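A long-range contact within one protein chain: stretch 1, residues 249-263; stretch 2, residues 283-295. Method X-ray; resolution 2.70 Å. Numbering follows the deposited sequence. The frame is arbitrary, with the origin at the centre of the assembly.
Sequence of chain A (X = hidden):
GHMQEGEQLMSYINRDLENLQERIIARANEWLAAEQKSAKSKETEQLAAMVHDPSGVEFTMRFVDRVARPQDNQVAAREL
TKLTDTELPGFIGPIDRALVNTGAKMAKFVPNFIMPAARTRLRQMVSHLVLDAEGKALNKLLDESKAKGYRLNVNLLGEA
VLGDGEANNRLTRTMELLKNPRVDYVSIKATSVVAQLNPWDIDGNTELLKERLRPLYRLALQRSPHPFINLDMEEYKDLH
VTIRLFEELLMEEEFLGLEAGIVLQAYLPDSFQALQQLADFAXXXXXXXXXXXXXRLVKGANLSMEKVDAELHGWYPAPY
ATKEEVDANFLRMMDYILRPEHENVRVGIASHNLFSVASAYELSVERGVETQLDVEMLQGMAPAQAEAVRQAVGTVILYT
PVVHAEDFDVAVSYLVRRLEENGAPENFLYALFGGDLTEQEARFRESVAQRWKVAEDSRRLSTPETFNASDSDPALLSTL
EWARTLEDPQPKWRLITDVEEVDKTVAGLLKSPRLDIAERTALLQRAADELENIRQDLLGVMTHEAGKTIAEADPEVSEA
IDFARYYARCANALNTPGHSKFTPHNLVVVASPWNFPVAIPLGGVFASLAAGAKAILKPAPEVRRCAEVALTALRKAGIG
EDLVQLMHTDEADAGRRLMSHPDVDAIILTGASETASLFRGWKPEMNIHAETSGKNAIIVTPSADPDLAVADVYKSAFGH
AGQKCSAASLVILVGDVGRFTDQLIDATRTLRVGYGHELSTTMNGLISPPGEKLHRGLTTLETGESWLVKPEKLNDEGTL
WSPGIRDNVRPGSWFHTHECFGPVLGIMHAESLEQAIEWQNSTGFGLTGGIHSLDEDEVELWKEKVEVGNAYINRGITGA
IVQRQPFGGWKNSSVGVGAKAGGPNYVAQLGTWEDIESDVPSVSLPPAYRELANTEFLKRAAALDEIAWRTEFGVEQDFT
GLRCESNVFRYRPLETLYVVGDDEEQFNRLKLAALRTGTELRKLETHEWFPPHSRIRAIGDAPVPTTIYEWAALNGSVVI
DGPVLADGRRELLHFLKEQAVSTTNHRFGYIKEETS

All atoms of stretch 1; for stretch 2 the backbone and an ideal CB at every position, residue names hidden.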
# COMPACT_ATOMS: atom_id res chain seq x y z
N LEU A 249 -22.90 14.56 -17.83
CA LEU A 249 -23.59 15.69 -17.24
C LEU A 249 -23.97 16.72 -18.29
O LEU A 249 -25.09 17.24 -18.29
CB LEU A 249 -22.73 16.33 -16.16
CG LEU A 249 -23.45 17.21 -15.15
CD1 LEU A 249 -24.49 16.38 -14.44
CD2 LEU A 249 -22.44 17.75 -14.15
N LEU A 250 -23.07 16.98 -19.23
CA LEU A 250 -23.30 18.02 -20.22
C LEU A 250 -24.27 17.62 -21.33
O LEU A 250 -24.59 18.46 -22.18
CB LEU A 250 -21.96 18.46 -20.82
CG LEU A 250 -21.05 19.27 -19.90
CD1 LEU A 250 -19.89 19.89 -20.67
CD2 LEU A 250 -21.88 20.35 -19.21
N MET A 251 -24.73 16.36 -21.37
CA MET A 251 -25.74 15.96 -22.34
C MET A 251 -27.14 15.91 -21.73
O MET A 251 -28.11 15.77 -22.47
CB MET A 251 -25.41 14.59 -22.95
CG MET A 251 -24.18 14.58 -23.86
SD MET A 251 -24.25 15.80 -25.18
CE MET A 251 -25.59 15.16 -26.18
N GLU A 252 -27.26 16.04 -20.41
CA GLU A 252 -28.57 16.10 -19.78
C GLU A 252 -29.35 17.30 -20.30
O GLU A 252 -28.77 18.36 -20.57
CB GLU A 252 -28.41 16.17 -18.27
CG GLU A 252 -27.90 14.90 -17.71
CD GLU A 252 -27.61 14.97 -16.23
OE1 GLU A 252 -28.08 15.92 -15.55
OE2 GLU A 252 -26.89 14.06 -15.75
N GLU A 253 -30.66 17.13 -20.48
CA GLU A 253 -31.47 18.20 -21.08
C GLU A 253 -31.23 19.53 -20.37
O GLU A 253 -31.02 20.56 -21.00
CB GLU A 253 -32.94 17.83 -21.02
CG GLU A 253 -33.83 18.42 -22.08
CD GLU A 253 -35.28 18.26 -21.67
OE1 GLU A 253 -36.19 18.71 -22.41
OE2 GLU A 253 -35.50 17.68 -20.58
N GLU A 254 -31.16 19.48 -19.05
CA GLU A 254 -31.01 20.67 -18.24
C GLU A 254 -29.75 21.45 -18.63
O GLU A 254 -29.77 22.68 -18.69
CB GLU A 254 -30.97 20.23 -16.78
CG GLU A 254 -30.82 21.29 -15.76
CD GLU A 254 -30.77 20.67 -14.37
OE1 GLU A 254 -30.47 19.45 -14.24
OE2 GLU A 254 -31.08 21.41 -13.40
N PHE A 255 -28.65 20.75 -18.93
CA PHE A 255 -27.36 21.39 -19.10
C PHE A 255 -26.89 21.42 -20.54
O PHE A 255 -25.73 21.75 -20.79
CB PHE A 255 -26.31 20.68 -18.24
CG PHE A 255 -26.65 20.64 -16.78
CD1 PHE A 255 -26.76 21.82 -16.05
CD2 PHE A 255 -26.85 19.43 -16.14
CE1 PHE A 255 -27.09 21.78 -14.69
CE2 PHE A 255 -27.16 19.38 -14.78
CZ PHE A 255 -27.28 20.56 -14.06
N LEU A 256 -27.77 21.13 -21.49
CA LEU A 256 -27.31 20.95 -22.87
C LEU A 256 -26.70 22.22 -23.44
O LEU A 256 -25.81 22.15 -24.29
CB LEU A 256 -28.48 20.49 -23.74
CG LEU A 256 -27.99 19.91 -25.08
CD1 LEU A 256 -26.89 18.82 -24.88
CD2 LEU A 256 -29.11 19.42 -26.01
N GLY A 257 -27.12 23.40 -22.96
CA GLY A 257 -26.59 24.63 -23.52
C GLY A 257 -25.56 25.36 -22.68
O GLY A 257 -25.28 26.53 -22.94
N LEU A 258 -24.93 24.66 -21.73
CA LEU A 258 -23.96 25.27 -20.83
C LEU A 258 -22.54 24.98 -21.32
O LEU A 258 -22.15 23.81 -21.45
CB LEU A 258 -24.13 24.74 -19.41
CG LEU A 258 -23.18 25.31 -18.35
CD1 LEU A 258 -23.33 26.82 -18.28
CD2 LEU A 258 -23.43 24.65 -16.99
N GLU A 259 -21.78 26.04 -21.55
CA GLU A 259 -20.37 25.94 -21.90
C GLU A 259 -19.57 25.65 -20.63
O GLU A 259 -19.58 26.46 -19.70
CB GLU A 259 -19.92 27.24 -22.56
CG GLU A 259 -18.93 27.11 -23.67
CD GLU A 259 -18.92 28.33 -24.58
OE1 GLU A 259 -18.03 29.20 -24.41
OE2 GLU A 259 -19.80 28.42 -25.46
N ALA A 260 -18.89 24.51 -20.60
CA ALA A 260 -18.10 24.07 -19.45
C ALA A 260 -16.84 23.38 -19.94
O ALA A 260 -16.69 23.08 -21.13
CB ALA A 260 -18.90 23.15 -18.54
N GLY A 261 -15.90 23.16 -19.03
CA GLY A 261 -14.55 22.80 -19.40
C GLY A 261 -13.98 21.67 -18.57
O GLY A 261 -14.49 21.32 -17.51
N ILE A 262 -12.88 21.12 -19.09
CA ILE A 262 -12.20 19.99 -18.48
C ILE A 262 -10.73 20.09 -18.87
O ILE A 262 -10.40 20.60 -19.94
CB ILE A 262 -12.81 18.64 -18.94
CG1 ILE A 262 -12.09 17.46 -18.27
CG2 ILE A 262 -12.71 18.48 -20.43
CD1 ILE A 262 -12.72 16.15 -18.61
N VAL A 263 -9.86 19.57 -17.99
CA VAL A 263 -8.40 19.62 -18.15
C VAL A 263 -7.91 18.32 -18.78
O VAL A 263 -8.38 17.23 -18.43
CB VAL A 263 -7.70 19.85 -16.80
CG1 VAL A 263 -6.23 19.61 -16.92
CG2 VAL A 263 -7.92 21.26 -16.31
N UNK A 283 -18.67 17.27 -31.25
CA UNK A 283 -19.43 17.26 -32.50
C UNK A 283 -20.81 16.63 -32.29
O UNK A 283 -21.82 17.13 -32.81
CB UNK A 283 -18.66 16.50 -33.59
N UNK A 284 -20.85 15.55 -31.52
CA UNK A 284 -22.11 14.92 -31.18
C UNK A 284 -23.00 15.88 -30.39
O UNK A 284 -24.21 15.96 -30.63
CB UNK A 284 -21.86 13.64 -30.38
N UNK A 285 -22.40 16.67 -29.48
CA UNK A 285 -23.18 17.60 -28.67
C UNK A 285 -23.75 18.72 -29.51
O UNK A 285 -24.95 19.00 -29.44
CB UNK A 285 -22.32 18.18 -27.54
N UNK A 286 -22.90 19.37 -30.30
CA UNK A 286 -23.37 20.44 -31.17
C UNK A 286 -24.51 19.97 -32.04
O UNK A 286 -25.52 20.66 -32.19
CB UNK A 286 -22.23 20.97 -32.04
N UNK A 287 -24.37 18.78 -32.61
CA UNK A 287 -25.45 18.22 -33.41
C UNK A 287 -26.75 18.12 -32.62
O UNK A 287 -27.84 18.29 -33.18
CB UNK A 287 -25.05 16.84 -33.94
N UNK A 288 -26.67 17.83 -31.31
CA UNK A 288 -27.91 17.78 -30.52
C UNK A 288 -28.44 19.18 -30.14
O UNK A 288 -29.42 19.27 -29.38
CB UNK A 288 -27.67 16.96 -29.25
N UNK A 289 -27.87 20.26 -30.69
CA UNK A 289 -28.19 21.62 -30.31
C UNK A 289 -27.46 22.15 -29.09
O UNK A 289 -27.83 23.21 -28.57
CB UNK A 289 -29.70 21.72 -30.06
N UNK A 290 -26.42 21.47 -28.63
CA UNK A 290 -25.76 21.86 -27.41
C UNK A 290 -24.63 22.83 -27.63
O UNK A 290 -24.25 23.11 -28.77
CB UNK A 290 -25.24 20.62 -26.69
N UNK A 291 -24.12 23.36 -26.52
CA UNK A 291 -23.06 24.36 -26.52
C UNK A 291 -21.68 23.72 -26.60
O UNK A 291 -21.52 22.50 -26.44
CB UNK A 291 -23.16 25.23 -25.27
N UNK A 292 -20.68 24.56 -26.83
CA UNK A 292 -19.31 24.12 -26.95
C UNK A 292 -18.78 23.57 -25.63
O UNK A 292 -19.40 23.74 -24.57
CB UNK A 292 -18.43 25.27 -27.44
N UNK A 293 -17.67 22.85 -25.71
CA UNK A 293 -16.87 22.50 -24.55
C UNK A 293 -15.56 23.26 -24.65
O UNK A 293 -15.25 23.87 -25.68
CB UNK A 293 -16.64 20.99 -24.46
N UNK A 294 -14.80 23.26 -23.55
CA UNK A 294 -13.47 23.85 -23.53
C UNK A 294 -12.51 22.90 -22.85
O UNK A 294 -12.82 22.37 -21.77
CB UNK A 294 -13.48 25.21 -22.82
N UNK A 295 -11.36 22.68 -23.46
CA UNK A 295 -10.31 21.87 -22.87
C UNK A 295 -9.20 22.80 -22.43
O UNK A 295 -8.76 23.66 -23.19
CB UNK A 295 -9.80 20.81 -23.85

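Positions 283, 286 and 287 have nothing of stretch 1 near their CB atoms, so this contact sets no preference; they are K283, A286 and A287. At 284 the CB points sideways and finds no neighbour within 5.5 Å, but a long chain could reach M251. The residue is R284, whose NH2 comes to 3.6 Å from M251 CG.

At 285 the CB points sideways, 3.9 Å from M251 SD, and beyond it lie the carbonyl oxygens of L250 and L258, close enough together for one polar head. A short chain would leave them unserved; a long donor, lysine or better arginine with its several N-H groups, suits. R285 fills the site with chi1 to chi3 all t. Its NE and NH1 each donate to L250 O at 3.0 Å, and L258 O accepts from NH1 at 3.0 Å and from NH2 at 3.2 Å. L250 CB lies over one guanidinium face and L256 O over the opposite one, while M251 SD packs 3.4 Å from R285 CG. One side chain thus ties the L250 carbonyl to the L258 carbonyl, at the last residue of the turn F255-L258.

At 288, just past the helix, the CB points toward M251 CE and L256 CD2, so a small apolar group fits. A288 CB lies 4.1 Å from M251 CE and 4.3 Å from L256 CD2.

Position 289 has positive phi (83°), and a CB would jam against the preceding carbonyl O; the backbone alone calls for glycine, and G289 it is. At 290 the reason differs: an ideal CB would lie 2.9 Å from L256 O, a clash. As glycine, G290 brings its CA to 3.1 Å from L256 O.

At 291 the CB points toward stretch 1, 3.4 Å from G257 O, favouring something small. A291 fits, and its N donates to L256 O at 3.0 Å; its own O accepts from R285 NH2 at 2.6 Å.

Position 292 has its CB 4.0 Å from E259 OE2, where a polar or basic chain is plausible. K292 is basic, but its end leads away and forms no salt bridge with E259.

From 293 the chain runs parallel to stretch 1. Positions 293 and 295 share a face with A260 and I262, which invites apolar, beta-branched residues: I293 CG2 lies 4.2 Å from L250 CD1, and I295 CG1 4.2 Å from I262 CG2. Position 294 points to the other face, beside side-chain-free G261, so a long chain has room to pass. K294 extends away, while its backbone pairs: N to A260 O at 3.1 Å, O from I262 N at 3.0 Å.

Stretch 2 283-295: KRRAAAGGAKIKI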
# COMPACT_ATOMS: atom_id res chain seq x y z
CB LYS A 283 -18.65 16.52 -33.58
CG LYS A 283 -17.38 17.21 -34.02
CD LYS A 283 -16.57 16.32 -34.93
CE LYS A 283 -15.33 17.02 -35.44
NZ LYS A 283 -14.57 16.15 -36.40
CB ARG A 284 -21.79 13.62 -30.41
CG ARG A 284 -22.95 12.73 -29.97
CD ARG A 284 -22.49 11.77 -28.82
NE ARG A 284 -23.49 11.70 -27.76
CZ ARG A 284 -23.24 11.40 -26.49
NH1 ARG A 284 -22.00 11.14 -26.09
NH2 ARG A 284 -24.24 11.38 -25.61
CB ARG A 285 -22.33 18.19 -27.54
CG ARG A 285 -23.14 18.76 -26.40
CD ARG A 285 -22.26 19.53 -25.47
NE ARG A 285 -22.90 19.85 -24.19
CZ ARG A 285 -22.63 20.94 -23.49
NH1 ARG A 285 -23.24 21.15 -22.33
NH2 ARG A 285 -21.78 21.85 -23.95
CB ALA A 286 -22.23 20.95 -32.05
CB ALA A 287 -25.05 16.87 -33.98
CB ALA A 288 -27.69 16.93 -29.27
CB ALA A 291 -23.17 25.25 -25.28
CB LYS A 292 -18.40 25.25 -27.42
CG LYS A 292 -18.78 25.84 -28.75
CD LYS A 292 -18.06 27.13 -28.95
CE LYS A 292 -18.72 28.00 -29.98
NZ LYS A 292 -17.89 29.22 -30.16
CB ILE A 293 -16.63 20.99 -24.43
CG1 ILE A 293 -15.81 20.48 -25.61
CG2 ILE A 293 -17.92 20.26 -24.41
CD1 ILE A 293 -15.41 19.02 -25.46
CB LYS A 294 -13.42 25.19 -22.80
CG LYS A 294 -12.04 25.82 -22.77
CD LYS A 294 -12.05 27.19 -22.10
CE LYS A 294 -10.65 27.79 -22.00
NZ LYS A 294 -10.57 28.93 -21.05
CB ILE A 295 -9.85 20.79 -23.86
CG1 ILE A 295 -11.00 19.79 -23.98
CG2 ILE A 295 -8.56 20.12 -23.39
CD1 ILE A 295 -10.95 18.85 -25.08
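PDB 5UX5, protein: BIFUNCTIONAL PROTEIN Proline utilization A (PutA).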